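Local coordinates for protein nucleoside-diphosphate sugar epimerase (SulA family) (Corynebacterium glutamicum, PDB 3OH8) that probably binds an NAD(P) cofactor in a Rossmann-type domain and may act on nucleoside-diphosphate sugars as an epimerase of the extended short-chain dehydrogenase/reductase kind, at residues 156-161 / 307-312; 174-179 / 184-189; 235-240 / 247-252. All coordinates share one frame; numbering follows the deposited sequence.

Contact 1: residues 156-161 / 307-312; sequences RGLVGR and ALSGRG
Leu158 opens the first turn of a helix and lies with its CA 6.7 Å from that of Gly312, in the loop that follows strand 298-308. Its isobutyl group does most of the touching. CD1 rests 3.7 Å from Gly312 C, where the fully extended glycine backbone offers a flat surface with no side chain in the way, and also meets Ser309 CB. CD2 comes 3.6 Å from Ser309 OG and also meets the aliphatic CG of Arg311. The serine hydroxyl, anti to the backbone N (chi1 164°), folds back to accept the amide hydrogen of Arg311 N at 3.0 Å. This ST turn shapes the bend against which the leucine packs. The guanidinium of Arg311 is anchored elsewhere, through NH2 to Thr30 O, and Ile342 touches both Leu158 and Ser309. Gly157 is the N-cap, and its carbonyl O receives Arg161 N at 2.9 Å. Gly157 and Gly160 match the last two glycines of the TGxxGxxG sequence of extended short-chain dehydrogenases, the glycine-rich turn that in relatives lies beside the cofactor's diphosphate at the start of a Rossmann fold.

Contact 2: residues 174-179 / 184-189; sequences VIQLVR and PGKRFW
Leu177 pairs with Arg187, and Val178 with Phe188, in a short parallel beta ladder that adds strand 187-188 to the Rossmann-type sheet beside strand 173-178. Arg187 sits between two residues of its neighbour in the usual parallel manner: its N donates to Gln176 O at 2.9 Å, almost straight, while its O accepts from Val178 N at 2.8 Å. Trp189 N continues the ladder to Val178 O at 2.7 Å, reaching it from outside the carbonyl plane. Leu177 CA makes a bent CA-H...O contact with Arg187 O.

The side chains use both faces. With Leu177 lies Arg187, whose long chain stretches out straight as far as NE; Ile175 CD1 sits over one face of the guanidinium near its rim, 3.6 Å above the plane. An arginine suits this place because its aliphatic part packs on leucine and isoleucine while its NH1 bonds to Leu198 O and Asp200 O. Leu177 CB meets Trp189 CB, and the indole continues inward to Pro232 and Leu236 of helix 222-242, a buried position fit for a large aromatic. Arg179 CG, anti to the carbonyl carbon (chi1 -64°), comes 3.6 Å from Trp189 CE3; the two side chains run alongside each other, with guanidinium and indole planes 58° apart. On the other face the side chains of Val178 and Lys186 cross at about a right angle, CG1 touching CD. Where the strands end, one water donates to both Arg179 O, at 2.9 Å, and Trp189 O, at 2.8 Å.

Contact 3: residues 235-240 / 247-252; sequences FLAELV and TTMISA
All three torsions of Met249, a selenomethionine here, are close to 180° (chi1 -175°), and this straight chain carries its selenium and methyl across to Ala237 and its neighbours on the helix. SE settles alongside Ala237, 3.8 Å from CA and 3.9 Å from CB. The small alanine lets the chalcogen of this methionine side chain, selenium here, come close to the helix backbone itself. The terminal CE goes on toward Leu236 CB, 4.3 Å away, and one turn later in the helix Val240 CG2 stands 4.3 Å from SE. A single long, unbranched side chain thus lies against three apolar residues of the helix, and the contact, entirely buried, is held by dispersion and the exclusion of water.

The helix and strand segments run nearly antiparallel, at 160°, with their axes 9.3 Å apart. That is the geometry expected of a helix laid on a beta sheet, and it follows from the topology: helix 222-242 is the crossover of a beta-alpha-beta unit, linking strand 204-207 to its parallel neighbour 248-254. Leu236 and Val240 also touch Leu205 on the first of these strands, so the helix spans both. Strand 248-254 is bonded on its other edge to strand 298-308, and Ile250 packs on Tyr349 and Ala352 of helix 342-354, completing a helix-sheet-helix sandwich.

How the contacts relate
All three contacts belong to one Rossmann-type sheet and its covering helices. Contact 2 adds an outer strand, contact 3 packs a crossover helix onto a more central one, and contact 1 lies where a glycine-rich helix start meets the loop after strand 298-308. Contacts 2 and 3, with centres about 15 Å apart, touch directly: Trp189 CZ2 lies 3.4 Å from Leu236 CD2. Contacts 1 and 2, about 19 Å between centres, meet where Arg156 NE packs 3.7 Å from Val178 CG1. Contacts 1 and 3 do not touch. The glycine-rich turn and the end of strand 173-178 probably border the cofactor site, as in related NAD(P)-binding enzymes; contact 3 is structural packing.

Contact 1: residues 156-161 / 307-312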
loop_
_atom_site.group_PDB
_atom_site.type_symbol
_atom_site.label_atom_id
_atom_site.label_comp_id
_atom_site.label_asym_id
_atom_site.label_seq_id
_atom_site.Cartn_x
_atom_site.Cartn_y
_atom_site.Cartn_z
ATOM N N ARG A 156 12.225 0.648 3.282
ATOM C CA ARG A 156 12.228 -0.806 3.114
ATOM C C ARG A 156 11.236 -1.524 4.022
ATOM O O ARG A 156 10.998 -2.725 3.862
ATOM C CB ARG A 156 13.627 -1.355 3.348
ATOM C CG ARG A 156 14.609 -0.906 2.286
ATOM C CD ARG A 156 16.034 -1.302 2.641
ATOM N NE ARG A 156 16.933 -1.003 1.532
ATOM C CZ ARG A 156 18.253 -1.116 1.592
ATOM N NH1 ARG A 156 18.827 -1.522 2.718
ATOM N NH2 ARG A 156 18.993 -0.819 0.525
ATOM N N GLY A 157 10.677 -0.799 4.985
ATOM C CA GLY A 157 9.700 -1.368 5.909
ATOM C C GLY A 157 8.356 -1.567 5.229
ATOM O O GLY A 157 8.199 -1.215 4.062
ATOM N N LEU A 158 7.390 -2.124 5.956
ATOM C CA LEU A 158 6.042 -2.388 5.438
ATOM C C LEU A 158 5.418 -1.181 4.717
ATOM O O LEU A 158 5.025 -1.254 3.553
ATOM C CB LEU A 158 5.126 -2.792 6.604
ATOM C CG LEU A 158 4.167 -3.985 6.467
ATOM C CD1 LEU A 158 2.964 -3.856 7.428
ATOM C CD2 LEU A 158 3.694 -4.132 5.054
ATOM N N VAL A 159 5.332 -0.063 5.419
ATOM C CA VAL A 159 4.640 1.094 4.889
ATOM C C VAL A 159 5.518 1.807 3.862
ATOM O O VAL A 159 5.045 2.220 2.794
ATOM C CB VAL A 159 4.239 2.041 6.044
ATOM C CG1 VAL A 159 3.655 3.346 5.504
ATOM C CG2 VAL A 159 3.250 1.332 6.963
ATOM N N GLY A 160 6.805 1.926 4.178
ATOM C CA GLY A 160 7.742 2.608 3.308
ATOM C C GLY A 160 7.823 1.985 1.923
ATOM O O GLY A 160 7.899 2.687 0.929
ATOM N N ARG A 161 7.825 0.661 1.862
ATOM C CA ARG A 161 7.965 -0.027 0.593
ATOM C C ARG A 161 6.705 0.190 -0.241
ATOM O O ARG A 161 6.782 0.394 -1.448
ATOM C CB ARG A 161 8.227 -1.518 0.824
ATOM C CG ARG A 161 8.871 -2.242 -0.321
ATOM C CD ARG A 161 9.350 -3.627 0.109
ATOM N NE ARG A 161 9.823 -4.415 -1.032
ATOM C CZ ARG A 161 10.147 -5.707 -0.977
ATOM N NH1 ARG A 161 10.054 -6.374 0.168
ATOM N NH2 ARG A 161 10.564 -6.335 -2.070
ATOM N N ALA A 307 -1.832 -0.570 11.207
ATOM C CA ALA A 307 -1.925 -0.759 9.772
ATOM C C ALA A 307 -2.225 -2.214 9.446
ATOM O O ALA A 307 -1.561 -3.129 9.943
ATOM C CB ALA A 307 -0.639 -0.303 9.104
ATOM N N LEU A 308 -3.244 -2.432 8.624
ATOM C CA LEU A 308 -3.631 -3.789 8.275
ATOM C C LEU A 308 -3.091 -4.131 6.902
ATOM O O LEU A 308 -3.462 -3.503 5.903
ATOM C CB LEU A 308 -5.149 -3.965 8.295
ATOM C CG LEU A 308 -5.848 -3.576 9.600
ATOM C CD1 LEU A 308 -7.320 -3.917 9.483
ATOM C CD2 LEU A 308 -5.213 -4.279 10.804
ATOM N N SER A 309 -2.218 -5.134 6.868
ATOM C CA SER A 309 -1.596 -5.590 5.629
ATOM C C SER A 309 -1.554 -7.105 5.613
ATOM O O SER A 309 -1.299 -7.739 6.643
ATOM C CB SER A 309 -0.175 -5.036 5.509
ATOM O OG SER A 309 0.563 -5.750 4.531
ATOM N N GLY A 310 -1.786 -7.685 4.442
ATOM C CA GLY A 310 -1.697 -9.125 4.299
ATOM C C GLY A 310 -0.267 -9.625 4.413
ATOM O O GLY A 310 -0.033 -10.792 4.710
ATOM N N ARG A 311 0.711 -8.760 4.180
ATOM C CA ARG A 311 2.078 -9.265 4.124
ATOM C C ARG A 311 2.942 -8.997 5.356
ATOM O O ARG A 311 4.099 -9.400 5.393
ATOM C CB ARG A 311 2.805 -8.827 2.847
ATOM C CG ARG A 311 2.837 -7.348 2.586
ATOM C CD ARG A 311 3.826 -7.022 1.461
ATOM N NE ARG A 311 3.436 -7.586 0.168
ATOM C CZ ARG A 311 2.655 -6.968 -0.713
ATOM N NH1 ARG A 311 2.160 -5.770 -0.430
ATOM N NH2 ARG A 311 2.368 -7.543 -1.879
ATOM N N GLY A 312 2.395 -8.345 6.372
ATOM C CA GLY A 312 3.210 -8.082 7.543
ATOM C C GLY A 312 2.430 -7.334 8.582
ATOM O O GLY A 312 1.271 -7.016 8.367
#

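Contact 2: residues 174-179 / 184-189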
loop_
_atom_site.group_PDB
_atom_site.type_symbol
_atom_site.label_atom_id
_atom_site.label_comp_id
_atom_site.label_asym_id
_atom_site.label_seq_id
_atom_site.Cartn_x
_atom_site.Cartn_y
_atom_site.Cartn_z
ATOM N N VAL A 174 11.805 8.945 -5.931
ATOM C CA VAL A 174 12.075 8.644 -4.531
ATOM C C VAL A 174 13.577 8.518 -4.305
ATOM O O VAL A 174 14.261 7.808 -5.040
ATOM C CB VAL A 174 11.382 7.335 -4.087
ATOM C CG1 VAL A 174 11.761 6.980 -2.647
ATOM C CG2 VAL A 174 9.882 7.473 -4.207
ATOM N N ILE A 175 14.092 9.238 -3.316
ATOM C CA ILE A 175 15.449 9.012 -2.855
ATOM C C ILE A 175 15.377 8.242 -1.548
ATOM O O ILE A 175 14.950 8.774 -0.527
ATOM C CB ILE A 175 16.214 10.315 -2.611
ATOM C CG1 ILE A 175 16.250 11.162 -3.887
ATOM C CG2 ILE A 175 17.627 9.992 -2.142
ATOM C CD1 ILE A 175 16.789 12.576 -3.660
ATOM N N GLN A 176 15.782 6.980 -1.586
ATOM C CA GLN A 176 15.695 6.140 -0.408
ATOM C C GLN A 176 16.896 6.384 0.499
ATOM O O GLN A 176 18.055 6.256 0.067
ATOM C CB GLN A 176 15.589 4.668 -0.808
ATOM C CG GLN A 176 14.298 4.331 -1.548
ATOM C CD GLN A 176 14.263 2.905 -2.064
ATOM O OE1 GLN A 176 14.202 2.678 -3.273
ATOM N NE2 GLN A 176 14.299 1.938 -1.153
ATOM N N LEU A 177 16.613 6.779 1.738
ATOM C CA LEU A 177 17.664 6.968 2.742
ATOM C C LEU A 177 17.751 5.698 3.559
ATOM O O LEU A 177 16.865 5.416 4.356
ATOM C CB LEU A 177 17.345 8.164 3.653
ATOM C CG LEU A 177 16.916 9.422 2.876
ATOM C CD1 LEU A 177 16.525 10.594 3.793
ATOM C CD2 LEU A 177 17.993 9.844 1.876
ATOM N N VAL A 178 18.811 4.920 3.354
ATOM C CA VAL A 178 18.856 3.579 3.934
ATOM C C VAL A 178 19.947 3.398 4.978
ATOM O O VAL A 178 20.979 4.075 4.956
ATOM C CB VAL A 178 18.984 2.488 2.835
ATOM C CG1 VAL A 178 17.801 2.579 1.872
ATOM C CG2 VAL A 178 20.296 2.654 2.082
ATOM N N ARG A 179 19.718 2.474 5.897
ATOM C CA ARG A 179 20.645 2.320 7.010
ATOM C C ARG A 179 21.771 1.337 6.724
ATOM O O ARG A 179 22.734 1.256 7.478
ATOM C CB ARG A 179 19.889 1.969 8.283
ATOM C CG ARG A 179 18.947 3.085 8.712
ATOM C CD ARG A 179 18.257 2.768 10.004
ATOM N NE ARG A 179 17.755 1.402 10.019
ATOM C CZ ARG A 179 17.863 0.588 11.064
ATOM N NH1 ARG A 179 18.453 1.014 12.175
ATOM N NH2 ARG A 179 17.386 -0.650 10.998
ATOM N N PRO A 184 22.714 1.744 -5.856
ATOM C CA PRO A 184 22.996 2.976 -6.603
ATOM C C PRO A 184 21.762 3.873 -6.615
ATOM O O PRO A 184 20.659 3.363 -6.785
ATOM C CB PRO A 184 23.290 2.462 -8.017
ATOM C CG PRO A 184 23.792 1.067 -7.809
ATOM C CD PRO A 184 23.086 0.530 -6.602
ATOM N N GLY A 185 21.944 5.177 -6.425
ATOM C CA GLY A 185 20.819 6.095 -6.363
ATOM C C GLY A 185 20.199 6.172 -4.972
ATOM O O GLY A 185 19.395 7.066 -4.700
ATOM N N LYS A 186 20.547 5.225 -4.100
ATOM C CA LYS A 186 20.141 5.309 -2.692
ATOM C C LYS A 186 21.214 6.037 -1.890
ATOM O O LYS A 186 22.364 6.141 -2.337
ATOM C CB LYS A 186 19.916 3.918 -2.089
ATOM C CG LYS A 186 18.854 3.086 -2.794
ATOM C CD LYS A 186 18.587 1.772 -2.032
ATOM C CE LYS A 186 17.251 1.213 -2.536
ATOM N NZ LYS A 186 16.791 -0.042 -1.830
ATOM N N ARG A 187 20.847 6.521 -0.701
ATOM C CA ARG A 187 21.790 7.240 0.145
ATOM C C ARG A 187 21.891 6.652 1.544
ATOM O O ARG A 187 20.880 6.331 2.171
ATOM C CB ARG A 187 21.413 8.711 0.225
ATOM C CG ARG A 187 21.556 9.413 -1.099
ATOM C CD ARG A 187 21.089 10.838 -1.029
ATOM N NE ARG A 187 21.055 11.426 -2.364
ATOM C CZ ARG A 187 20.587 12.637 -2.628
ATOM N NH1 ARG A 187 20.105 13.391 -1.641
ATOM N NH2 ARG A 187 20.594 13.087 -3.877
ATOM N N PHE A 188 23.125 6.520 2.023
ATOM C CA PHE A 188 23.383 5.999 3.347
ATOM C C PHE A 188 22.953 6.988 4.425
ATOM O O PHE A 188 23.372 8.155 4.443
ATOM C CB PHE A 188 24.872 5.649 3.512
ATOM C CG PHE A 188 25.218 5.122 4.870
ATOM C CD1 PHE A 188 24.953 3.806 5.202
ATOM C CD2 PHE A 188 25.804 5.945 5.824
ATOM C CE1 PHE A 188 25.274 3.310 6.463
ATOM C CE2 PHE A 188 26.116 5.456 7.092
ATOM C CZ PHE A 188 25.853 4.142 7.411
ATOM N N TRP A 189 22.105 6.516 5.328
ATOM C CA TRP A 189 21.628 7.359 6.410
ATOM C C TRP A 189 22.146 6.840 7.741
ATOM O O TRP A 189 21.846 5.715 8.130
ATOM C CB TRP A 189 20.099 7.401 6.417
ATOM C CG TRP A 189 19.506 8.079 7.625
ATOM C CD1 TRP A 189 19.859 9.290 8.144
ATOM C CD2 TRP A 189 18.436 7.587 8.439
ATOM N NE1 TRP A 189 19.077 9.581 9.244
ATOM C CE2 TRP A 189 18.197 8.548 9.442
ATOM C CE3 TRP A 189 17.652 6.426 8.411
ATOM C CZ2 TRP A 189 17.209 8.382 10.413
ATOM C CZ3 TRP A 189 16.673 6.267 9.375
ATOM C CH2 TRP A 189 16.467 7.235 10.363
HETATM O O HOH W 1 16.887 5.996 -4.014
HETATM O O HOH W 2 22.931 3.431 9.373
#

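Contact 3: residues 235-240 / 247-252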
loop_
_atom_site.group_PDB
_atom_site.type_symbol
_atom_site.label_atom_id
_atom_site.label_comp_id
_atom_site.label_asym_id
_atom_site.label_seq_id
_atom_site.Cartn_x
_atom_site.Cartn_y
_atom_site.Cartn_z
ATOM N N PHE A 235 17.699 15.486 14.025
ATOM C CA PHE A 235 18.802 15.730 13.110
ATOM C C PHE A 235 18.276 15.858 11.685
ATOM O O PHE A 235 18.729 16.702 10.916
ATOM C CB PHE A 235 19.880 14.646 13.246
ATOM C CG PHE A 235 20.495 14.574 14.634
ATOM C CD1 PHE A 235 20.403 15.656 15.500
ATOM C CD2 PHE A 235 21.155 13.431 15.068
ATOM C CE1 PHE A 235 20.967 15.604 16.777
ATOM C CE2 PHE A 235 21.724 13.370 16.335
ATOM C CZ PHE A 235 21.626 14.461 17.192
ATOM N N LEU A 236 17.289 15.043 11.344
ATOM C CA LEU A 236 16.676 15.143 10.020
ATOM C C LEU A 236 15.940 16.489 9.889
ATOM O O LEU A 236 16.018 17.164 8.860
ATOM C CB LEU A 236 15.700 13.984 9.801
ATOM C CG LEU A 236 16.019 12.789 8.886
ATOM C CD1 LEU A 236 17.285 12.956 8.015
ATOM C CD2 LEU A 236 16.072 11.542 9.702
ATOM N N ALA A 237 15.214 16.872 10.931
ATOM C CA ALA A 237 14.486 18.143 10.912
ATOM C C ALA A 237 15.437 19.316 10.693
ATOM O O ALA A 237 15.115 20.265 9.977
ATOM C CB ALA A 237 13.685 18.326 12.190
ATOM N N GLU A 238 16.618 19.241 11.293
ATOM C CA GLU A 238 17.618 20.280 11.087
ATOM C C GLU A 238 18.046 20.356 9.634
ATOM O O GLU A 238 18.196 21.446 9.086
ATOM C CB GLU A 238 18.829 20.061 12.008
ATOM C CG GLU A 238 18.479 20.294 13.475
ATOM C CD GLU A 238 19.604 19.960 14.437
ATOM O OE1 GLU A 238 20.655 19.461 13.989
ATOM O OE2 GLU A 238 19.427 20.190 15.649
ATOM N N LEU A 239 18.252 19.200 9.005
ATOM C CA LEU A 239 18.620 19.188 7.600
ATOM C C LEU A 239 17.493 19.785 6.765
ATOM O O LEU A 239 17.740 20.510 5.801
ATOM C CB LEU A 239 18.959 17.773 7.129
ATOM C CG LEU A 239 20.220 17.145 7.728
ATOM C CD1 LEU A 239 20.420 15.731 7.183
ATOM C CD2 LEU A 239 21.455 18.015 7.464
ATOM N N VAL A 240 16.253 19.490 7.141
ATOM C CA VAL A 240 15.122 20.069 6.439
ATOM C C VAL A 240 15.189 21.588 6.592
ATOM O O VAL A 240 15.061 22.331 5.621
ATOM C CB VAL A 240 13.772 19.526 6.962
ATOM C CG1 VAL A 240 12.616 20.315 6.367
ATOM C CG2 VAL A 240 13.631 18.050 6.631
ATOM N N THR A 247 10.844 21.638 1.255
ATOM C CA THR A 247 9.736 22.486 1.634
ATOM C C THR A 247 8.926 21.866 2.755
ATOM O O THR A 247 8.156 22.543 3.429
ATOM C CB THR A 247 8.817 22.605 0.400
ATOM O OG1 THR A 247 9.301 23.651 -0.457
ATOM C CG2 THR A 247 7.392 22.876 0.786
ATOM N N THR A 248 9.097 20.563 2.948
ATOM C CA THR A 248 8.106 19.795 3.687
ATOM C C THR A 248 8.699 18.606 4.422
ATOM O O THR A 248 9.514 17.884 3.861
ATOM C CB THR A 248 7.026 19.282 2.710
ATOM O OG1 THR A 248 6.451 20.398 2.016
ATOM C CG2 THR A 248 5.937 18.535 3.453
HETATM N N MSE A 249 8.270 18.401 5.670
HETATM C CA MSE A 249 8.623 17.200 6.417
HETATM C C MSE A 249 7.352 16.486 6.850
HETATM O O MSE A 249 6.560 17.019 7.647
HETATM C CB MSE A 249 9.511 17.525 7.638
HETATM C CG MSE A 249 10.026 16.291 8.393
HETATM SE SE MSE A 249 11.146 16.630 9.780
HETATM C CE MSE A 249 11.560 14.973 10.283
ATOM N N ILE A 250 7.130 15.299 6.290
ATOM C CA ILE A 250 6.034 14.438 6.723
ATOM C C ILE A 250 6.602 13.374 7.653
ATOM O O ILE A 250 7.355 12.502 7.217
ATOM C CB ILE A 250 5.354 13.731 5.525
ATOM C CG1 ILE A 250 4.935 14.757 4.467
ATOM C CG2 ILE A 250 4.139 12.930 5.998
ATOM C CD1 ILE A 250 4.120 15.926 5.041
ATOM N N SER A 251 6.246 13.439 8.931
ATOM C CA SER A 251 6.905 12.609 9.930
ATOM C C SER A 251 5.943 11.579 10.534
ATOM O O SER A 251 4.834 11.924 10.933
ATOM C CB SER A 251 7.482 13.502 11.045
ATOM O OG SER A 251 8.350 12.755 11.873
ATOM N N ALA A 252 6.363 10.323 10.602
ATOM C CA ALA A 252 5.524 9.291 11.201
ATOM C C ALA A 252 5.249 9.615 12.671
ATOM O O ALA A 252 6.103 10.162 13.364
ATOM C CB ALA A 252 6.191 7.931 11.089
#